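Side-chain contacts in nigritoxine (Vibrio nigripulchritudo, PDB 5M41), which acts as a bacterial toxin against crustaceans and insects: residues I46-Q51 against V101-P106; T84-M89 against W159-F164; T111-P116 against N120-E125. All coordinates share one frame; numbering follows the deposited sequence. Where two conformers were deposited one is given.

How the contacts relate
All three contacts belong to the N-terminal region of this toxin and share one five-stranded antiparallel sheet, with strands 110-113, 98-102 and 86-90 side by side. Contact 1 sets helix 34-54 against one face of the sheet; contacts 2 and 3 lie on the other face. The centres of contacts 2 and 3 are about 8 Å apart, against about 14 Å from contact 1 to contact 2 and about 15 Å from contact 1 to contact 3. Along the chain the segments of contacts 1 and 2 alternate, and contact 3 falls wholly between those of contact 2. Backbone bonds join contact 1 to contact 2 (Val101 with Phe87) and contact 2 to contact 3 (Leu161 with Ile122).

Contact 1: I46-Q51 against V101-P106; sequences IEVLSQ and VNLNSP
Where Val48 meets Val101 and Leu103 no flat group takes part, and neither faces nor edges come into play: methyl groups do all the touching. A planar group close by is the carboxamide of Asn102, whose oxygen is approached from above its plane by a backbone N-H. The contact is a helix-on-sheet packing, helix 34-54 lying over strand 98-102 of a five-stranded antiparallel sheet, and it buries 118 Å² in total.

Val48 works as a fork. With CG1 anti to the backbone N (chi1 174°) and CG2 beside it, CG1 is the methyl turned to Val101 and CG2 the one turned to Leu103. CG1 meets CG1 of Val101 tip to tip at 4.1 Å, while CG2 reaches CD2 of Leu103 at 3.7 Å, the two side chains crossing obliquely. All three residues are buried, and helix 206-215 closes in beside them, with Arg209 touching Val48 and Val206 touching Leu103.

Strand alternation explains the division of labour: Val101 points to the helix, Asn102 to the opposite face, where its amide bonds to Ser126 and Asn130. Just beyond, the chain leaves the strand in a type I turn from Asn102 to Ser105. The same Asn102 side chain makes an Asx turn, Asn104 N donating to Asn102 OD1 over 3.0 Å from a position 47° out of the carbonyl plane.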
loop_
_atom_site.group_PDB
_atom_site.type_symbol
_atom_site.label_atom_id
_atom_site.label_comp_id
_atom_site.label_asym_id
_atom_site.label_seq_id
_atom_site.Cartn_x
_atom_site.Cartn_y
_atom_site.Cartn_z
ATOM N N ILE A 46 -28.774 28.443 5.525
ATOM C CA ILE A 46 -27.826 29.555 5.401
ATOM C C ILE A 46 -27.454 29.809 3.937
ATOM O O ILE A 46 -27.481 30.953 3.483
ATOM C CB ILE A 46 -26.547 29.340 6.232
ATOM C CG1 ILE A 46 -26.848 29.522 7.731
ATOM C CG2 ILE A 46 -25.489 30.362 5.832
ATOM C CD1 ILE A 46 -25.843 28.848 8.668
ATOM N N GLU A 47 -27.134 28.755 3.193
ATOM C CA GLU A 47 -26.814 28.935 1.792
ATOM C C GLU A 47 -27.962 29.605 1.028
ATOM O O GLU A 47 -27.734 30.514 0.221
ATOM C CB GLU A 47 -26.378 27.623 1.141
ATOM C CG GLU A 47 -26.100 27.680 -0.356
ATOM C CD GLU A 47 -24.983 28.650 -0.759
ATOM O OE1 GLU A 47 -24.178 29.094 0.093
ATOM O OE2 GLU A 47 -24.909 28.968 -1.955
ATOM N N VAL A 48 -29.193 29.165 1.269
ATOM C CA VAL A 48 -30.330 29.673 0.504
ATOM C C VAL A 48 -30.645 31.121 0.914
ATOM O O VAL A 48 -30.919 31.963 0.059
ATOM C CB VAL A 48 -31.554 28.722 0.568
ATOM C CG1 VAL A 48 -32.781 29.329 -0.100
ATOM C CG2 VAL A 48 -31.198 27.382 -0.069
ATOM N N LEU A 49 -30.569 31.415 2.210
ATOM C CA LEU A 49 -30.681 32.798 2.654
ATOM C C LEU A 49 -29.627 33.706 1.998
ATOM O O LEU A 49 -29.985 34.806 1.582
ATOM C CB LEU A 49 -30.634 32.929 4.177
ATOM C CG LEU A 49 -31.690 32.179 4.987
ATOM C CD1 LEU A 49 -31.422 32.391 6.466
ATOM C CD2 LEU A 49 -33.107 32.627 4.634
ATOM N N SER A 50 -28.364 33.264 1.879
ATOM C CA SER A 50 -27.332 34.065 1.194
ATOM C C SER A 50 -27.740 34.370 -0.242
ATOM O O SER A 50 -27.553 35.485 -0.734
ATOM C CB SER A 50 -25.965 33.373 1.167
ATOM O OG SER A 50 -25.550 33.067 2.485
ATOM N N GLN A 51 -28.299 33.373 -0.914
ATOM C CA GLN A 51 -28.735 33.562 -2.281
ATOM C C GLN A 51 -29.913 34.546 -2.361
ATOM O O GLN A 51 -29.940 35.430 -3.230
ATOM C CB GLN A 51 -29.026 32.226 -2.961
ATOM C CG GLN A 51 -29.330 32.372 -4.446
ATOM C CD GLN A 51 -29.593 31.046 -5.144
ATOM O OE1 GLN A 51 -29.987 31.019 -6.316
ATOM N NE2 GLN A 51 -29.388 29.946 -4.432
ATOM N N VAL A 101 -39.549 28.281 0.322
ATOM C CA VAL A 101 -38.238 27.636 0.160
ATOM C C VAL A 101 -38.403 26.125 -0.070
ATOM O O VAL A 101 -39.209 25.474 0.615
ATOM C CB VAL A 101 -37.328 27.920 1.371
ATOM C CG1 VAL A 101 -35.982 27.196 1.223
ATOM C CG2 VAL A 101 -37.093 29.445 1.512
ATOM N N ASN A 102 -37.670 25.594 -1.056
ATOM C CA ASN A 102 -37.513 24.161 -1.292
ATOM C C ASN A 102 -36.014 23.892 -1.354
ATOM O O ASN A 102 -35.357 24.108 -2.380
ATOM C CB ASN A 102 -38.197 23.708 -2.607
ATOM C CG ASN A 102 -38.070 22.200 -2.859
ATOM O OD1 ASN A 102 -37.417 21.459 -2.090
ATOM N ND2 ASN A 102 -38.668 21.734 -3.959
ATOM N N LEU A 103 -35.467 23.405 -0.247
ATOM C CA LEU A 103 -34.022 23.216 -0.171
ATOM C C LEU A 103 -33.512 22.172 -1.149
ATOM O O LEU A 103 -32.311 22.146 -1.453
ATOM C CB LEU A 103 -33.589 22.867 1.255
ATOM C CG LEU A 103 -33.930 23.877 2.346
ATOM C CD1 LEU A 103 -33.641 23.239 3.694
ATOM C CD2 LEU A 103 -33.146 25.185 2.186
ATOM N N ASN A 104 -34.403 21.319 -1.654
ATOM C CA ASN A 104 -33.988 20.251 -2.578
ATOM C C ASN A 104 -34.302 20.534 -4.052
ATOM O O ASN A 104 -34.208 19.630 -4.885
ATOM C CB ASN A 104 -34.607 18.902 -2.174
ATOM C CG ASN A 104 -33.806 17.720 -2.699
ATOM O OD1 ASN A 104 -32.583 17.755 -2.668
ATOM N ND2 ASN A 104 -34.479 16.684 -3.191
ATOM N N SER A 105 -34.702 21.765 -4.382
ATOM C CA SER A 105 -35.011 22.082 -5.781
ATOM C C SER A 105 -33.743 22.426 -6.544
ATOM O O SER A 105 -33.003 23.287 -6.114
ATOM C CB SER A 105 -35.972 23.261 -5.881
ATOM O OG SER A 105 -36.235 23.594 -7.247
ATOM N N PRO A 106 -33.498 21.772 -7.683
ATOM C CA PRO A 106 -32.333 22.133 -8.505
ATOM C C PRO A 106 -32.306 23.623 -8.903
ATOM O O PRO A 106 -31.266 24.277 -8.841
ATOM C CB PRO A 106 -32.508 21.284 -9.765
ATOM C CG PRO A 106 -33.417 20.170 -9.365
ATOM C CD PRO A 106 -34.298 20.682 -8.267
#

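Contact 2: T84-M89 against W159-F164; sequences TNMFFM and WNLGYF
This is a small, wholly apolar contact, in which the end of Met86 on strand 86-90 meets Leu161 and Phe164 of the loop leading to strand 170-173. The evidence is in the spacing: the nearest CA atoms, those of Met86 and Leu161, stand 12.2 Å apart, so long side chains bridge what the backbones do not, burying 79 Å² in all.

One methyl makes both touches on the strand side. Met86 CE lies 4.2 Å from Leu161 CD1, these two side chains reaching out to one another tip to tip, and 4.3 Å from Phe164 CE2. The methionine runs extended through its second torsion and then bends at the third (chi3 58°), which turns CE off the line of the chain towards the loop.

Strand 86-90 is the middle strand of the five-stranded antiparallel sheet, and the loop covers the face opposite helix 34-54. Leu100 of the adjoining strand and Phe127 of helix 125-128 each touch both Met86 and Leu161, enlarging the apolar cluster.

The loop's own shape presents the partners. Asn160 OD1 accepts from Gly162 N at 2.8 Å in the carbonyl plane, an Asx turn with an N-H...O angle of 154°. Phe164 N then bonds to Leu161 O (2.9 Å) as a 3-10 segment begins. Within that segment the Phe164 ring brings an edge over the Tyr163 ring, its CD1 3.7 Å above the plane and offset towards the rim.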
loop_
_atom_site.group_PDB
_atom_site.type_symbol
_atom_site.label_atom_id
_atom_site.label_comp_id
_atom_site.label_asym_id
_atom_site.label_seq_id
_atom_site.Cartn_x
_atom_site.Cartn_y
_atom_site.Cartn_z
ATOM N N THR A 84 -41.409 17.785 3.012
ATOM C CA THR A 84 -39.981 17.637 3.289
ATOM C C THR A 84 -39.192 18.761 2.598
ATOM O O THR A 84 -39.548 19.175 1.502
ATOM C CB THR A 84 -39.529 16.255 2.830
ATOM O OG1 THR A 84 -40.376 15.266 3.435
ATOM C CG2 THR A 84 -38.060 15.995 3.179
ATOM N N ASN A 85 -38.172 19.299 3.260
ATOM C CA ASN A 85 -37.277 20.310 2.646
ATOM C C ASN A 85 -37.905 21.684 2.402
ATOM O O ASN A 85 -37.318 22.520 1.700
ATOM C CB ASN A 85 -36.717 19.798 1.315
ATOM C CG ASN A 85 -35.845 18.550 1.487
ATOM O OD1 ASN A 85 -35.016 18.482 2.405
ATOM N ND2 ASN A 85 -36.020 17.567 0.598
ATOM N N MET A 86 -39.106 21.902 2.919
ATOM C CA MET A 86 -39.872 23.111 2.570
ATOM C C MET A 86 -40.394 23.848 3.767
ATOM O O MET A 86 -40.726 23.244 4.805
ATOM C CB MET A 86 -41.050 22.744 1.656
ATOM C CG MET A 86 -40.630 22.135 0.323
ATOM S SD MET A 86 -42.029 21.528 -0.648
ATOM C CE MET A 86 -42.959 23.060 -0.787
ATOM N N PHE A 87 -40.449 25.169 3.629
ATOM C CA PHE A 87 -40.993 26.051 4.652
ATOM C C PHE A 87 -41.303 27.392 3.980
ATOM O O PHE A 87 -40.932 27.596 2.837
ATOM C CB PHE A 87 -40.009 26.243 5.837
ATOM C CG PHE A 87 -38.646 26.757 5.428
ATOM C CD1 PHE A 87 -38.373 28.134 5.398
ATOM C CD2 PHE A 87 -37.626 25.865 5.070
ATOM C CE1 PHE A 87 -37.120 28.615 5.022
ATOM C CE2 PHE A 87 -36.363 26.354 4.697
ATOM C CZ PHE A 87 -36.109 27.717 4.687
ATOM N N PHE A 88 -41.981 28.283 4.703
ATOM C CA PHE A 88 -42.343 29.623 4.189
ATOM C C PHE A 88 -41.763 30.727 5.053
ATOM O O PHE A 88 -41.785 30.634 6.293
ATOM C CB PHE A 88 -43.864 29.789 4.181
ATOM C CG PHE A 88 -44.368 30.875 3.245
ATOM C CD1 PHE A 88 -44.411 30.665 1.869
ATOM C CD2 PHE A 88 -44.854 32.068 3.750
ATOM C CE1 PHE A 88 -44.891 31.647 1.011
ATOM C CE2 PHE A 88 -45.341 33.064 2.894
ATOM C CZ PHE A 88 -45.372 32.838 1.525
ATOM N N MET A 89 -41.264 31.775 4.398
ATOM C CA MET A 89 -40.793 32.960 5.089
ATOM C C MET A 89 -41.755 34.119 4.775
ATOM O O MET A 89 -41.653 34.756 3.725
ATOM C CB MET A 89 -39.375 33.299 4.654
ATOM C CG MET A 89 -38.439 32.092 4.671
ATOM S SD MET A 89 -36.799 32.579 4.131
ATOM C CE MET A 89 -36.371 33.556 5.571
ATOM N N TRP A 159 -50.779 17.924 -11.294
ATOM C CA TRP A 159 -50.367 18.232 -9.909
ATOM C C TRP A 159 -49.816 19.641 -9.727
ATOM O O TRP A 159 -48.971 20.084 -10.510
ATOM C CB TRP A 159 -49.366 17.168 -9.427
ATOM C CG TRP A 159 -48.970 17.335 -7.984
ATOM C CD1 TRP A 159 -49.497 16.686 -6.870
ATOM C CD2 TRP A 159 -47.945 18.241 -7.446
ATOM N NE1 TRP A 159 -48.881 17.114 -5.713
ATOM C CE2 TRP A 159 -47.943 18.044 -5.990
ATOM C CE3 TRP A 159 -47.060 19.153 -8.004
ATOM C CZ2 TRP A 159 -47.103 18.750 -5.160
ATOM C CZ3 TRP A 159 -46.208 19.858 -7.147
ATOM C CH2 TRP A 159 -46.227 19.654 -5.761
ATOM N N ASN A 160 -50.284 20.361 -8.700
ATOM C CA ASN A 160 -49.686 21.657 -8.330
ATOM C C ASN A 160 -49.927 22.077 -6.871
ATOM O O ASN A 160 -50.723 21.454 -6.176
ATOM C CB ASN A 160 -50.070 22.780 -9.330
ATOM C CG ASN A 160 -51.523 23.194 -9.232
ATOM O OD1 ASN A 160 -51.970 23.731 -8.217
ATOM N ND2 ASN A 160 -52.264 22.981 -10.315
ATOM N N LEU A 161 -49.254 23.137 -6.424
ATOM C CA LEU A 161 -49.372 23.603 -5.030
ATOM C C LEU A 161 -50.517 24.587 -4.709
ATOM O O LEU A 161 -50.561 25.160 -3.607
ATOM C CB LEU A 161 -48.036 24.199 -4.558
ATOM C CG LEU A 161 -46.812 23.291 -4.368
ATOM C CD1 LEU A 161 -45.685 24.131 -3.790
ATOM C CD2 LEU A 161 -47.094 22.102 -3.451
ATOM N N GLY A 162 -51.462 24.757 -5.642
ATOM C CA GLY A 162 -52.627 25.620 -5.423
ATOM C C GLY A 162 -53.322 25.385 -4.096
ATOM O O GLY A 162 -53.790 26.332 -3.456
ATOM N N TYR A 163 -53.350 24.130 -3.653
ATOM C CA TYR A 163 -54.025 23.788 -2.392
ATOM C C TYR A 163 -53.411 24.430 -1.132
ATOM O O TYR A 163 -54.064 24.505 -0.090
ATOM C CB TYR A 163 -54.172 22.267 -2.223
ATOM C CG TYR A 163 -52.892 21.519 -1.913
ATOM C CD1 TYR A 163 -52.607 21.099 -0.611
ATOM C CD2 TYR A 163 -51.976 21.206 -2.925
ATOM C CE1 TYR A 163 -51.438 20.401 -0.319
ATOM C CE2 TYR A 163 -50.807 20.513 -2.643
ATOM C CZ TYR A 163 -50.549 20.108 -1.340
ATOM O OH TYR A 163 -49.402 19.408 -1.063
ATOM N N PHE A 164 -52.178 24.917 -1.236
ATOM C CA PHE A 164 -51.542 25.631 -0.128
ATOM C C PHE A 164 -52.345 26.895 0.241
ATOM O O PHE A 164 -52.243 27.404 1.351
ATOM C CB PHE A 164 -50.090 25.994 -0.487
ATOM C CG PHE A 164 -49.068 24.926 -0.145
ATOM C CD1 PHE A 164 -49.339 23.563 -0.334
ATOM C CD2 PHE A 164 -47.806 25.295 0.337
ATOM C CE1 PHE A 164 -48.381 22.592 -0.024
ATOM C CE2 PHE A 164 -46.838 24.327 0.640
ATOM C CZ PHE A 164 -47.130 22.977 0.460
#

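Contact 3: T111-P116 against N120-E125; sequences TNIQQP and NNINDE
Ile122 directs its side chain at strand 110-113 and brings one methyl, CD1, to two residues of the strand from two different directions. With Thr111 the meeting is tip to tip, Thr111 CG2 and Ile122 CD1 lying 4.1 Å apart. With Ile113 the side chains cross at about a right angle, and the two CD1 atoms, of Ile113 and Ile122, come to 4.0 Å.

The torsions account for both approaches. Ile122 stretches its longer branch, CD1 lying nearly anti to CA (chi2 157°), which carries that methyl to the strand. Ile113 instead folds its branch (chi2 -62°), bringing CD1 round to cross the incoming side chain. Thr111 and Ile113 are two residues apart and offer their methyls on the same face; Leu100 of the neighbouring strand touches both isoleucines and extends the apolar patch.

A polar contact lies at the other end. Asn120 ND2 donates to Pro116 O over 3.1 Å, but the N-H...O angle of 130° marks the bond as weak. That carbonyl oxygen also accepts from Asn165 ND2. Between the segments, at the start of helix 117-120, Asp118 OD2 takes the backbone N-H groups of Gln114 and Gln115.

Together the segments bury 148 Å². This is a short-range contact at the edge of the antiparallel sheet: the outermost strand 110-113 runs into short helix 117-120, and the loop after it turns back to cover the same strand.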
loop_
_atom_site.group_PDB
_atom_site.type_symbol
_atom_site.label_atom_id
_atom_site.label_comp_id
_atom_site.label_asym_id
_atom_site.label_seq_id
_atom_site.Cartn_x
_atom_site.Cartn_y
_atom_site.Cartn_z
ATOM N N THR A 111 -38.937 30.732 -4.082
ATOM C CA THR A 111 -39.898 31.295 -4.998
ATOM C C THR A 111 -40.626 32.413 -4.276
ATOM O O THR A 111 -41.069 32.244 -3.137
ATOM C CB THR A 111 -40.916 30.230 -5.426
ATOM O OG1 THR A 111 -40.204 29.066 -5.830
ATOM C CG2 THR A 111 -41.800 30.733 -6.604
ATOM N N ASN A 112 -40.718 33.564 -4.931
ATOM C CA ASN A 112 -41.494 34.669 -4.388
ATOM C C ASN A 112 -42.975 34.396 -4.530
ATOM O O ASN A 112 -43.477 34.224 -5.630
ATOM C CB ASN A 112 -41.111 35.969 -5.083
ATOM C CG ASN A 112 -39.680 36.358 -4.802
ATOM O OD1 ASN A 112 -39.316 36.620 -3.657
ATOM N ND2 ASN A 112 -38.849 36.363 -5.837
ATOM N N ILE A 113 -43.669 34.313 -3.408
ATOM C CA ILE A 113 -45.108 34.158 -3.437
ATOM C C ILE A 113 -45.679 35.545 -3.135
ATOM O O ILE A 113 -45.634 36.018 -1.993
ATOM C CB ILE A 113 -45.600 33.121 -2.415
ATOM C CG1 ILE A 113 -44.935 31.743 -2.645
ATOM C CG2 ILE A 113 -47.131 33.049 -2.405
ATOM C CD1 ILE A 113 -45.227 31.085 -3.990
ATOM N N GLN A 114 -46.189 36.200 -4.177
ATOM C CA GLN A 114 -46.808 37.531 -4.036
ATOM C C GLN A 114 -48.342 37.480 -4.031
ATOM O O GLN A 114 -48.995 38.419 -3.583
ATOM C CB GLN A 114 -46.324 38.461 -5.151
ATOM C CG GLN A 114 -44.807 38.583 -5.214
ATOM C CD GLN A 114 -44.336 39.227 -6.506
ATOM O OE1 GLN A 114 -45.123 39.867 -7.221
ATOM N NE2 GLN A 114 -43.049 39.057 -6.819
ATOM N N GLN A 115 -48.909 36.391 -4.537
ATOM C CA GLN A 115 -50.365 36.227 -4.581
ATOM C C GLN A 115 -50.714 34.748 -4.613
ATOM O O GLN A 115 -49.888 33.934 -5.022
ATOM C CB GLN A 115 -50.953 36.928 -5.816
ATOM C CG GLN A 115 -50.426 36.396 -7.153
ATOM C CD GLN A 115 -50.857 37.269 -8.328
ATOM O OE1 GLN A 115 -52.007 37.667 -8.425
ATOM N NE2 GLN A 115 -49.925 37.576 -9.210
ATOM N N PRO A 116 -51.946 34.392 -4.197
ATOM C CA PRO A 116 -52.377 32.982 -4.198
ATOM C C PRO A 116 -52.031 32.195 -5.464
ATOM O O PRO A 116 -51.582 31.042 -5.377
ATOM C CB PRO A 116 -53.893 33.091 -4.008
ATOM C CG PRO A 116 -54.046 34.292 -3.130
ATOM C CD PRO A 116 -52.979 35.265 -3.594
ATOM N N ASN A 120 -50.229 28.126 -7.470
ATOM C CA ASN A 120 -50.816 27.299 -8.524
ATOM C C ASN A 120 -49.862 26.984 -9.665
ATOM O O ASN A 120 -50.002 25.950 -10.318
ATOM C CB ASN A 120 -52.118 27.920 -9.045
ATOM C CG ASN A 120 -53.196 27.944 -7.986
ATOM O OD1 ASN A 120 -54.146 27.169 -8.042
ATOM N ND2 ASN A 120 -53.039 28.811 -6.994
ATOM N N ASN A 121 -48.888 27.863 -9.873
ATOM C CA ASN A 121 -47.890 27.714 -10.928
ATOM C C ASN A 121 -46.713 26.791 -10.567
ATOM O O ASN A 121 -45.888 26.461 -11.423
ATOM C CB ASN A 121 -47.388 29.097 -11.362
ATOM C CG ASN A 121 -48.464 29.914 -12.093
ATOM O OD1 ASN A 121 -49.483 29.381 -12.547
ATOM N ND2 ASN A 121 -48.237 31.209 -12.209
ATOM N N ILE A 122 -46.647 26.367 -9.305
ATOM C CA ILE A 122 -45.596 25.442 -8.872
ATOM C C ILE A 122 -46.034 24.003 -9.068
ATOM O O ILE A 122 -46.953 23.524 -8.393
ATOM C CB ILE A 122 -45.147 25.690 -7.410
ATOM C CG1 ILE A 122 -44.437 27.044 -7.338
ATOM C CG2 ILE A 122 -44.186 24.595 -6.960
ATOM C CD1 ILE A 122 -44.441 27.665 -5.968
ATOM N N ASN A 123 -45.372 23.318 -9.996
ATOM C CA ASN A 123 -45.775 21.961 -10.333
ATOM C C ASN A 123 -44.650 20.933 -10.552
ATOM O O ASN A 123 -44.942 19.760 -10.796
ATOM C CB ASN A 123 -46.714 22.006 -11.548
ATOM C CG ASN A 123 -46.072 22.652 -12.742
ATOM O OD1 ASN A 123 -44.934 22.352 -13.085
ATOM N ND2 ASN A 123 -46.796 23.566 -13.377
ATOM N N ASP A 124 -43.386 21.344 -10.427
ATOM C CA ASP A 124 -42.194 20.522 -10.720
ATOM C C ASP A 124 -42.084 19.321 -9.778
ATOM O O ASP A 124 -42.491 19.405 -8.609
ATOM C CB ASP A 124 -40.934 21.415 -10.589
ATOM C CG ASP A 124 -39.636 20.731 -11.063
ATOM O OD1 ASP A 124 -39.502 20.442 -12.275
ATOM O OD2 ASP A 124 -38.729 20.526 -10.229
ATOM N N GLU A 125 -41.499 18.238 -10.274
ATOM C CA GLU A 125 -41.293 17.014 -9.546
ATOM C C GLU A 125 -40.437 17.250 -8.291
ATOM O O GLU A 125 -40.615 16.572 -7.280
ATOM C CB GLU A 125 -40.650 15.980 -10.494
ATOM C CG GLU A 125 -40.489 14.555 -9.956
ATOM C CD GLU A 125 -41.782 13.937 -9.423
ATOM O OE1 GLU A 125 -42.880 14.339 -9.847
ATOM O OE2 GLU A 125 -41.701 13.027 -8.563
#